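L-threonine dehydrogenase (Flavobacterium frigidimaris, PDB 2YY7) binds NAD in a Rossmann-type fold and probably catalyses the NAD-dependent oxidation of L-threonine at its 3-hydroxyl group. Local coordinates at residues Ala76-Glu84 with Pro179-Tyr187; Met245-Ile256 with Thr297-Lys305. One frame throughout, in Å; residues are numbered along the deposited sequence.

Overall arrangement
The two contacts follow one another along the chain: contact 1 closes before contact 2 begins. Their centres lie about 20 Å apart. Contact 1 joins the loop after strand 71-74 and the start of helix 80-85 to the loop that runs from strand 164-174 to helix 187-197. It lies against the bound NAD of the Rossmann-type domain. Contact 2 lies farther from the chain centre and packs strand 245-247 and helix 249-257 against the C-terminal helix 300-311. Tyr187 links the two, since its ring and hydroxyl pack on Phe247, Thr248, Pro249 and Ile252. The chain that leaves the glycine loop thus packs, through Tyr187, on the strand-to-helix turn of contact 2.

Contact 1 (Ala76-Glu84 with Pro179-Tyr187); sequences AALLSATAE and PPGGGTTDY. With NAD (nicotinamide-adenine-dinucleotide), chain E.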
loop_
_atom_site.group_PDB
_atom_site.type_symbol
_atom_site.label_atom_id
_atom_site.label_comp_id
_atom_site.label_asym_id
_atom_site.label_seq_id
_atom_site.Cartn_x
_atom_site.Cartn_y
_atom_site.Cartn_z
ATOM N N ALA A 76 3.831 1.507 -18.614
ATOM C CA ALA A 76 4.386 0.168 -18.438
ATOM C C ALA A 76 4.104 -0.429 -17.065
ATOM O O ALA A 76 4.285 0.226 -16.040
ATOM C CB ALA A 76 5.902 0.185 -18.703
ATOM N N ALA A 77 3.663 -1.684 -17.063
ATOM C CA ALA A 77 3.343 -2.422 -15.841
ATOM C C ALA A 77 2.667 -3.717 -16.254
ATOM O O ALA A 77 2.225 -3.840 -17.394
ATOM C CB ALA A 77 2.387 -1.617 -14.965
ATOM N N LEU A 78 2.603 -4.679 -15.339
ATOM C CA LEU A 78 1.909 -5.938 -15.605
ATOM C C LEU A 78 0.499 -5.749 -15.039
ATOM O O LEU A 78 0.331 -5.156 -13.972
ATOM C CB LEU A 78 2.605 -7.116 -14.908
ATOM C CG LEU A 78 4.003 -7.505 -15.400
ATOM C CD1 LEU A 78 4.393 -8.853 -14.812
ATOM C CD2 LEU A 78 4.018 -7.590 -16.917
ATOM N N LEU A 79 -0.509 -6.243 -15.750
ATOM C CA LEU A 79 -1.897 -6.098 -15.323
ATOM C C LEU A 79 -2.373 -7.111 -14.275
ATOM O O LEU A 79 -1.667 -8.062 -13.951
ATOM C CB LEU A 79 -2.815 -6.136 -16.549
ATOM C CG LEU A 79 -2.982 -4.802 -17.278
ATOM C CD1 LEU A 79 -1.630 -4.242 -17.683
ATOM C CD2 LEU A 79 -3.871 -5.010 -18.494
ATOM N N SER A 80 -3.584 -6.892 -13.765
ATOM C CA SER A 80 -4.184 -7.728 -12.727
ATOM C C SER A 80 -4.042 -9.238 -12.877
ATOM O O SER A 80 -3.494 -9.894 -12.000
ATOM C CB SER A 80 -5.671 -7.380 -12.558
ATOM O OG SER A 80 -6.399 -7.610 -13.751
ATOM N N ALA A 81 -4.544 -9.796 -13.972
ATOM C CA ALA A 81 -4.460 -11.240 -14.168
ATOM C C ALA A 81 -3.030 -11.734 -14.405
ATOM O O ALA A 81 -2.595 -12.718 -13.806
ATOM C CB ALA A 81 -5.367 -11.663 -15.320
ATOM N N THR A 82 -2.299 -11.047 -15.274
ATOM C CA THR A 82 -0.924 -11.425 -15.581
ATOM C C THR A 82 -0.013 -11.370 -14.353
ATOM O O THR A 82 0.840 -12.239 -14.157
ATOM C CB THR A 82 -0.330 -10.504 -16.668
ATOM O OG1 THR A 82 -1.121 -10.597 -17.861
ATOM C CG2 THR A 82 1.096 -10.909 -16.984
ATOM N N ALA A 83 -0.196 -10.348 -13.524
ATOM C CA ALA A 83 0.622 -10.181 -12.331
ATOM C C ALA A 83 0.514 -11.357 -11.356
ATOM O O ALA A 83 1.475 -11.670 -10.656
ATOM C CB ALA A 83 0.250 -8.879 -11.629
ATOM N N GLU A 84 -0.648 -12.003 -11.305
ATOM C CA GLU A 84 -0.836 -13.141 -10.406
ATOM C C GLU A 84 0.052 -14.311 -10.804
ATOM O O GLU A 84 0.401 -15.143 -9.968
ATOM C CB GLU A 84 -2.299 -13.600 -10.399
ATOM C CG GLU A 84 -3.238 -12.677 -9.636
ATOM C CD GLU A 84 -2.838 -12.503 -8.178
ATOM O OE1 GLU A 84 -2.864 -13.493 -7.417
ATOM O OE2 GLU A 84 -2.497 -11.371 -7.791
ATOM N N PRO A 179 -4.604 -5.638 -28.777
ATOM C CA PRO A 179 -5.082 -6.629 -27.808
ATOM C C PRO A 179 -4.782 -6.199 -26.374
ATOM O O PRO A 179 -3.787 -5.520 -26.119
ATOM C CB PRO A 179 -4.307 -7.893 -28.190
ATOM C CG PRO A 179 -4.034 -7.701 -29.643
ATOM C CD PRO A 179 -3.647 -6.251 -29.714
ATOM N N PRO A 180 -5.643 -6.593 -25.418
ATOM C CA PRO A 180 -5.431 -6.229 -24.014
ATOM C C PRO A 180 -4.194 -6.944 -23.474
ATOM O O PRO A 180 -3.732 -7.921 -24.063
ATOM C CB PRO A 180 -6.725 -6.681 -23.343
ATOM C CG PRO A 180 -7.112 -7.884 -24.154
ATOM C CD PRO A 180 -6.842 -7.434 -25.574
ATOM N N GLY A 181 -3.675 -6.471 -22.346
ATOM C CA GLY A 181 -2.474 -7.065 -21.789
ATOM C C GLY A 181 -2.660 -8.083 -20.684
ATOM O O GLY A 181 -1.702 -8.421 -19.994
ATOM N N GLY A 182 -3.881 -8.569 -20.500
ATOM C CA GLY A 182 -4.107 -9.556 -19.462
ATOM C C GLY A 182 -4.755 -9.014 -18.208
ATOM O O GLY A 182 -4.341 -9.343 -17.098
ATOM N N GLY A 183 -5.766 -8.173 -18.380
ATOM C CA GLY A 183 -6.474 -7.628 -17.237
ATOM C C GLY A 183 -7.617 -8.580 -16.946
ATOM O O GLY A 183 -7.809 -9.550 -17.679
ATOM N N THR A 184 -8.376 -8.320 -15.890
ATOM C CA THR A 184 -9.494 -9.190 -15.538
ATOM C C THR A 184 -10.744 -8.836 -16.341
ATOM O O THR A 184 -11.686 -9.624 -16.429
ATOM C CB THR A 184 -9.813 -9.086 -14.032
ATOM O OG1 THR A 184 -8.656 -9.460 -13.275
ATOM C CG2 THR A 184 -10.959 -9.997 -13.664
ATOM N N THR A 185 -10.737 -7.648 -16.936
ATOM C CA THR A 185 -11.864 -7.167 -17.725
ATOM C C THR A 185 -11.693 -7.420 -19.223
ATOM O O THR A 185 -12.529 -7.007 -20.029
ATOM C CB THR A 185 -12.061 -5.653 -17.497
ATOM O OG1 THR A 185 -10.821 -4.969 -17.719
ATOM C CG2 THR A 185 -12.520 -5.382 -16.072
ATOM N N ASP A 186 -10.618 -8.107 -19.596
ATOM C CA ASP A 186 -10.331 -8.375 -21.002
ATOM C C ASP A 186 -11.433 -9.102 -21.777
ATOM O O ASP A 186 -11.453 -9.055 -23.008
ATOM C CB ASP A 186 -9.016 -9.150 -21.123
ATOM C CG ASP A 186 -7.806 -8.329 -20.686
ATOM O OD1 ASP A 186 -7.984 -7.206 -20.162
ATOM O OD2 ASP A 186 -6.673 -8.811 -20.868
ATOM N N TYR A 187 -12.353 -9.760 -21.076
ATOM C CA TYR A 187 -13.427 -10.474 -21.766
ATOM C C TYR A 187 -14.290 -9.514 -22.585
ATOM O O TYR A 187 -14.865 -9.908 -23.598
ATOM C CB TYR A 187 -14.326 -11.229 -20.775
ATOM C CG TYR A 187 -15.512 -10.422 -20.291
ATOM C CD1 TYR A 187 -15.423 -9.620 -19.154
ATOM C CD2 TYR A 187 -16.715 -10.420 -21.006
ATOM C CE1 TYR A 187 -16.505 -8.833 -18.738
ATOM C CE2 TYR A 187 -17.796 -9.632 -20.603
ATOM C CZ TYR A 187 -17.681 -8.844 -19.469
ATOM O OH TYR A 187 -18.741 -8.052 -19.079
HETATM P PA NAD E . -0.479 -3.393 -21.828
HETATM O O1A NAD E . -1.372 -3.561 -23.008
HETATM O O2A NAD E . -0.087 -4.650 -21.139
HETATM O O5B NAD E . 0.762 -2.477 -22.185
HETATM C C5B NAD E . 1.912 -2.462 -21.390
HETATM C C4B NAD E . 3.096 -2.064 -22.238
HETATM O O4B NAD E . 4.210 -1.876 -21.363
HETATM C C3B NAD E . 3.463 -3.157 -23.270
HETATM O O3B NAD E . 3.555 -2.619 -24.601
HETATM C C2B NAD E . 4.780 -3.720 -22.722
HETATM O O2B NAD E . 5.643 -4.182 -23.748
HETATM C C1B NAD E . 5.339 -2.508 -21.962
HETATM N N9A NAD E . 6.369 -2.877 -20.980
HETATM C C8A NAD E . 6.327 -3.965 -20.107
HETATM N N7A NAD E . 7.463 -3.968 -19.395
HETATM C C5A NAD E . 8.193 -2.900 -19.789
HETATM C C6A NAD E . 9.450 -2.459 -19.408
HETATM N N6A NAD E . 10.175 -3.156 -18.559
HETATM N N1A NAD E . 9.976 -1.344 -20.005
HETATM C C2A NAD E . 9.269 -0.652 -20.977
HETATM N N3A NAD E . 8.027 -1.092 -21.393
HETATM C C4A NAD E . 7.518 -2.216 -20.791
HETATM O O3 NAD E . -1.246 -2.539 -20.706
HETATM P PN NAD E . -2.333 -1.346 -20.883
HETATM O O1N NAD E . -1.947 -0.382 -21.966
HETATM O O2N NAD E . -3.666 -2.004 -20.825
HETATM O O5D NAD E . -2.163 -0.576 -19.463
HETATM C C5D NAD E . -1.279 0.547 -19.337
HETATM C C4D NAD E . -1.409 1.120 -17.899
HETATM O O4D NAD E . -2.770 1.377 -17.603
HETATM C C3D NAD E . -0.946 0.149 -16.808
HETATM O O3D NAD E . -0.381 0.905 -15.741
HETATM C C2D NAD E . -2.234 -0.456 -16.302
HETATM O O2D NAD E . -2.010 -0.978 -15.014
HETATM C C1D NAD E . -3.200 0.725 -16.388
HETATM N N1N NAD E . -4.598 0.238 -16.442
HETATM C C2N NAD E . -5.052 -0.421 -17.566
HETATM C C3N NAD E . -6.366 -0.876 -17.607
HETATM C C7N NAD E . -6.925 -1.492 -18.861
HETATM O O7N NAD E . -8.219 -1.974 -18.756
HETATM N N7N NAD E . -6.204 -1.614 -19.990
HETATM C C4N NAD E . -7.217 -0.686 -16.502
HETATM C C5N NAD E . -6.750 0.007 -15.381
HETATM C C6N NAD E . -5.441 0.447 -15.344
HETATM O O HOH W 1 0.332 -7.549 -18.163
#
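The NAD pocket of this Rossmann-type domain is walled here by a loop leading into helix 80-85 and by the loop of 179-187, and Leu79 and Thr82 of the first meet the Gly181-Gly182-Gly183 run of the second. Leu79 lies between the glycines and the cofactor. Its CB packs on Gly182 O, its CD2 sits 3.7 Å from Gly183 N, and its CD1 is 3.5 Å from NAD O3, the bridging oxygen of the diphosphate. Gly181 CA lies 3.5 Å from NAD O2A. A side chain at Gly181 would run into that oxygen, and one at Gly182 would strike Thr82 OG1.

Thr82 grips two successive carbonyls. Its N donates to Gly182 O at 3.2 Å, and its OG1 donates to a lone pair of Gly181 O, in the carbonyl plane, at 3.1 Å. With OG1 beside its own backbone N (chi1 -59°), both donors face the same loop. Ala81 N adds a weak bond to Gly182 O. A valine in place of Thr82 would probably leave Gly181 O without its hydroxyl donor and the loop less firmly held beside the diphosphate. A water also bridges Leu79 N and Gly181 O.

Farther along, Ser80 OG and Thr184 OG1 share a hydrogen bond of 3.0 Å. Within the same segment, Asp186 OD2 accepts weak bonds from Gly182 N and Gly183 N, the latter at 2.7 Å. The glycine loop is therefore held mainly through its carbonyls, by Thr82, with weaker bonds from its amides to Asp186, so that Gly181 backbone and the Leu79 side chain can lie close against the diphosphate.

Contact 2 (Met245-Ile256 with Thr297-Lys305); sequences MSFTPTEIANEI and TFDLESMTK
Leu300 has its CG anti to the backbone N (chi1 179°), which carries CG toward 245-256; from there CD1 reaches Phe247 and Ile252, and CD2 the backbone of Glu251. Met303 also extends anti to its N, then bends at chi3 (78°) and brings its CE to Met245 and Phe247. Leu300 CD1 lies over one face of the Phe247 ring, near its rim, 4.1 Å from Phe247 CD2. The same methyl touches Ile252 CG1. Met245 reaches in from the strand. Its SD sits 3.4 Å from Leu300 N, at the start of the helix, and its CE meets Met303 SD at 3.4 Å. That CE also lies at the edge of the Phe247 ring, in its plane.

At the far end, Glu255 CG lies 3.3 Å from Thr304 OG1. This hydroxyl is already engaged, donating to Leu300 O at 2.8 Å. Thr304 N reaches the same oxygen from the other face of its plane. Glu255 OE1 lies 3.5 Å from Glu301 CB and 4.5 Å from Glu301 OE2. The two like charges probably disfavour each other, although Lys258 offers Glu255 a long, weak ion pair.

Both helices are capped. Thr248 and Glu251 form a capping box, and Asp299 OD2 takes both N and OG of Ser302. The helix axes cross at -55°, about 10.0 Å apart. This is a largely apolar packing of the C-terminal helix onto a strand-helix unit, with a polar margin at Glu255, Glu301 and Thr304, and with Met245 and Phe247 facing it from a strand paired antiparallel with 211-215.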
loop_
_atom_site.group_PDB
_atom_site.type_symbol
_atom_site.label_atom_id
_atom_site.label_comp_id
_atom_site.label_asym_id
_atom_site.label_seq_id
_atom_site.Cartn_x
_atom_site.Cartn_y
_atom_site.Cartn_z
ATOM N N MET A 245 -19.142 3.431 -17.714
ATOM C CA MET A 245 -20.154 2.377 -17.763
ATOM C C MET A 245 -19.984 1.310 -16.694
ATOM O O MET A 245 -18.946 1.210 -16.044
ATOM C CB MET A 245 -20.110 1.641 -19.104
ATOM C CG MET A 245 -19.920 2.494 -20.332
ATOM S SD MET A 245 -19.750 1.411 -21.766
ATOM C CE MET A 245 -17.991 1.024 -21.696
ATOM N N SER A 246 -21.023 0.495 -16.557
ATOM C CA SER A 246 -21.056 -0.639 -15.644
ATOM C C SER A 246 -22.054 -1.585 -16.287
ATOM O O SER A 246 -23.189 -1.195 -16.584
ATOM C CB SER A 246 -21.535 -0.237 -14.239
ATOM O OG SER A 246 -20.462 0.249 -13.442
ATOM N N PHE A 247 -21.615 -2.812 -16.541
ATOM C CA PHE A 247 -22.467 -3.814 -17.160
ATOM C C PHE A 247 -21.971 -5.224 -16.872
ATOM O O PHE A 247 -20.843 -5.420 -16.427
ATOM C CB PHE A 247 -22.557 -3.570 -18.680
ATOM C CG PHE A 247 -21.225 -3.631 -19.411
ATOM C CD1 PHE A 247 -20.592 -4.851 -19.651
ATOM C CD2 PHE A 247 -20.627 -2.466 -19.886
ATOM C CE1 PHE A 247 -19.379 -4.910 -20.359
ATOM C CE2 PHE A 247 -19.414 -2.509 -20.595
ATOM C CZ PHE A 247 -18.791 -3.737 -20.830
ATOM N N THR A 248 -22.834 -6.203 -17.112
ATOM C CA THR A 248 -22.509 -7.607 -16.896
ATOM C C THR A 248 -22.241 -8.246 -18.252
ATOM O O THR A 248 -22.523 -7.651 -19.293
ATOM C CB THR A 248 -23.699 -8.362 -16.274
ATOM O OG1 THR A 248 -24.821 -8.263 -17.161
ATOM C CG2 THR A 248 -24.078 -7.777 -14.920
ATOM N N PRO A 249 -21.676 -9.462 -18.259
ATOM C CA PRO A 249 -21.413 -10.122 -19.539
ATOM C C PRO A 249 -22.734 -10.329 -20.287
ATOM O O PRO A 249 -22.796 -10.167 -21.506
ATOM C CB PRO A 249 -20.765 -11.434 -19.117
ATOM C CG PRO A 249 -19.993 -11.025 -17.893
ATOM C CD PRO A 249 -20.993 -10.162 -17.156
ATOM N N THR A 250 -23.789 -10.674 -19.547
ATOM C CA THR A 250 -25.101 -10.890 -20.155
ATOM C C THR A 250 -25.532 -9.643 -20.917
ATOM O O THR A 250 -26.019 -9.733 -22.048
ATOM C CB THR A 250 -26.187 -11.214 -19.095
ATOM O OG1 THR A 250 -25.843 -12.417 -18.401
ATOM C CG2 THR A 250 -27.547 -11.402 -19.761
ATOM N N GLU A 251 -25.340 -8.477 -20.309
ATOM C CA GLU A 251 -25.738 -7.232 -20.955
ATOM C C GLU A 251 -24.917 -6.894 -22.201
ATOM O O GLU A 251 -25.488 -6.502 -23.218
ATOM C CB GLU A 251 -25.680 -6.066 -19.958
ATOM C CG GLU A 251 -26.594 -6.260 -18.746
ATOM C CD GLU A 251 -26.427 -5.179 -17.687
ATOM O OE1 GLU A 251 -25.279 -4.919 -17.266
ATOM O OE2 GLU A 251 -27.446 -4.595 -17.262
ATOM N N ILE A 252 -23.591 -7.034 -22.144
ATOM C CA ILE A 252 -22.798 -6.705 -23.325
ATOM C C ILE A 252 -23.030 -7.723 -24.439
ATOM O O ILE A 252 -23.004 -7.377 -25.618
ATOM C CB ILE A 252 -21.274 -6.591 -23.016
ATOM C CG1 ILE A 252 -20.523 -6.259 -24.310
ATOM C CG2 ILE A 252 -20.744 -7.882 -22.411
ATOM C CD1 ILE A 252 -19.093 -5.801 -24.106
ATOM N N ALA A 253 -23.276 -8.976 -24.064
ATOM C CA ALA A 253 -23.539 -10.021 -25.046
ATOM C C ALA A 253 -24.880 -9.726 -25.726
ATOM O O ALA A 253 -25.036 -9.941 -26.925
ATOM C CB ALA A 253 -23.576 -11.394 -24.365
ATOM N N ASN A 254 -25.841 -9.223 -24.952
ATOM C CA ASN A 254 -27.158 -8.892 -25.490
ATOM C C ASN A 254 -27.087 -7.696 -26.433
ATOM O O ASN A 254 -27.818 -7.630 -27.421
ATOM C CB ASN A 254 -28.154 -8.592 -24.361
ATOM C CG ASN A 254 -28.648 -9.850 -23.663
ATOM O OD1 ASN A 254 -28.561 -10.952 -24.207
ATOM N ND2 ASN A 254 -29.192 -9.686 -22.459
ATOM N N GLU A 255 -26.210 -6.744 -26.132
ATOM C CA GLU A 255 -26.075 -5.578 -26.993
ATOM C C GLU A 255 -25.467 -6.025 -28.325
ATOM O O GLU A 255 -25.861 -5.547 -29.392
ATOM C CB GLU A 255 -25.180 -4.522 -26.339
ATOM C CG GLU A 255 -25.190 -3.187 -27.070
ATOM C CD GLU A 255 -26.555 -2.523 -27.050
ATOM O OE1 GLU A 255 -26.814 -1.672 -27.923
ATOM O OE2 GLU A 255 -27.368 -2.848 -26.158
ATOM N N ILE A 256 -24.505 -6.942 -28.255
ATOM C CA ILE A 256 -23.853 -7.463 -29.455
ATOM C C ILE A 256 -24.857 -8.234 -30.313
ATOM O O ILE A 256 -24.792 -8.194 -31.546
ATOM C CB ILE A 256 -22.668 -8.395 -29.085
ATOM C CG1 ILE A 256 -21.549 -7.571 -28.446
ATOM C CG2 ILE A 256 -22.148 -9.124 -30.324
ATOM C CD1 ILE A 256 -20.398 -8.401 -27.915
ATOM N N THR A 297 -18.322 9.971 -22.874
ATOM C CA THR A 297 -19.192 10.126 -24.033
ATOM C C THR A 297 -19.848 8.826 -24.500
ATOM O O THR A 297 -20.962 8.849 -25.023
ATOM C CB THR A 297 -18.422 10.736 -25.216
ATOM O OG1 THR A 297 -17.405 9.824 -25.642
ATOM C CG2 THR A 297 -17.760 12.046 -24.803
ATOM N N PHE A 298 -19.176 7.695 -24.303
ATOM C CA PHE A 298 -19.725 6.410 -24.742
ATOM C C PHE A 298 -20.425 5.578 -23.670
ATOM O O PHE A 298 -19.940 5.463 -22.548
ATOM C CB PHE A 298 -18.627 5.531 -25.354
ATOM C CG PHE A 298 -18.056 6.064 -26.638
ATOM C CD1 PHE A 298 -17.068 7.042 -26.626
ATOM C CD2 PHE A 298 -18.507 5.583 -27.862
ATOM C CE1 PHE A 298 -16.538 7.535 -27.821
ATOM C CE2 PHE A 298 -17.983 6.071 -29.062
ATOM C CZ PHE A 298 -16.999 7.047 -29.039
ATOM N N ASP A 299 -21.570 5.000 -24.028
ATOM C CA ASP A 299 -22.282 4.112 -23.120
ATOM C C ASP A 299 -22.209 2.749 -23.804
ATOM O O ASP A 299 -21.609 2.637 -24.873
ATOM C CB ASP A 299 -23.737 4.558 -22.902
ATOM C CG ASP A 299 -24.535 4.659 -24.195
ATOM O OD1 ASP A 299 -25.709 5.075 -24.117
ATOM O OD2 ASP A 299 -24.006 4.333 -25.274
ATOM N N LEU A 300 -22.800 1.719 -23.206
ATOM C CA LEU A 300 -22.746 0.381 -23.792
ATOM C C LEU A 300 -23.170 0.311 -25.265
ATOM O O LEU A 300 -22.482 -0.301 -26.083
ATOM C CB LEU A 300 -23.592 -0.591 -22.967
ATOM C CG LEU A 300 -23.624 -2.029 -23.492
ATOM C CD1 LEU A 300 -22.192 -2.543 -23.682
ATOM C CD2 LEU A 300 -24.395 -2.914 -22.518
ATOM N N GLU A 301 -24.296 0.935 -25.597
ATOM C CA GLU A 301 -24.804 0.938 -26.966
ATOM C C GLU A 301 -23.883 1.612 -27.988
ATOM O O GLU A 301 -23.617 1.048 -29.049
ATOM C CB GLU A 301 -26.190 1.601 -27.014
ATOM C CG GLU A 301 -26.690 1.901 -28.429
ATOM C CD GLU A 301 -28.102 2.469 -28.454
ATOM O OE1 GLU A 301 -28.405 3.372 -27.643
ATOM O OE2 GLU A 301 -28.907 2.020 -29.296
ATOM N N SER A 302 -23.404 2.816 -27.686
ATOM C CA SER A 302 -22.527 3.517 -28.623
ATOM C C SER A 302 -21.151 2.862 -28.737
ATOM O O SER A 302 -20.520 2.909 -29.795
ATOM C CB SER A 302 -22.382 4.998 -28.236
ATOM O OG SER A 302 -21.964 5.154 -26.893
ATOM N N MET A 303 -20.675 2.254 -27.657
ATOM C CA MET A 303 -19.381 1.591 -27.714
ATOM C C MET A 303 -19.473 0.318 -28.543
ATOM O O MET A 303 -18.589 0.027 -29.348
ATOM C CB MET A 303 -18.878 1.233 -26.319
ATOM C CG MET A 303 -17.682 0.302 -26.364
ATOM S SD MET A 303 -17.133 -0.224 -24.761
ATOM C CE MET A 303 -18.379 -1.489 -24.382
ATOM N N THR A 304 -20.540 -0.449 -28.336
ATOM C CA THR A 304 -20.731 -1.691 -29.074
ATOM C C THR A 304 -20.787 -1.405 -30.572
ATOM O O THR A 304 -20.180 -2.112 -31.373
ATOM C CB THR A 304 -22.030 -2.409 -28.643
ATOM O OG1 THR A 304 -21.927 -2.798 -27.268
ATOM C CG2 THR A 304 -22.260 -3.654 -29.496
ATOM N N LYS A 305 -21.516 -0.359 -30.945
ATOM C CA LYS A 305 -21.640 0.012 -32.347
ATOM C C LYS A 305 -20.270 0.342 -32.926
ATOM O O LYS A 305 -19.883 -0.185 -33.973
ATOM C CB LYS A 305 -22.563 1.228 -32.496
ATOM C CG LYS A 305 -22.708 1.725 -33.924
ATOM C CD LYS A 305 -23.552 2.992 -33.979
ATOM C CE LYS A 305 -23.739 3.466 -35.412
ATOM N NZ LYS A 305 -24.427 4.787 -35.477
#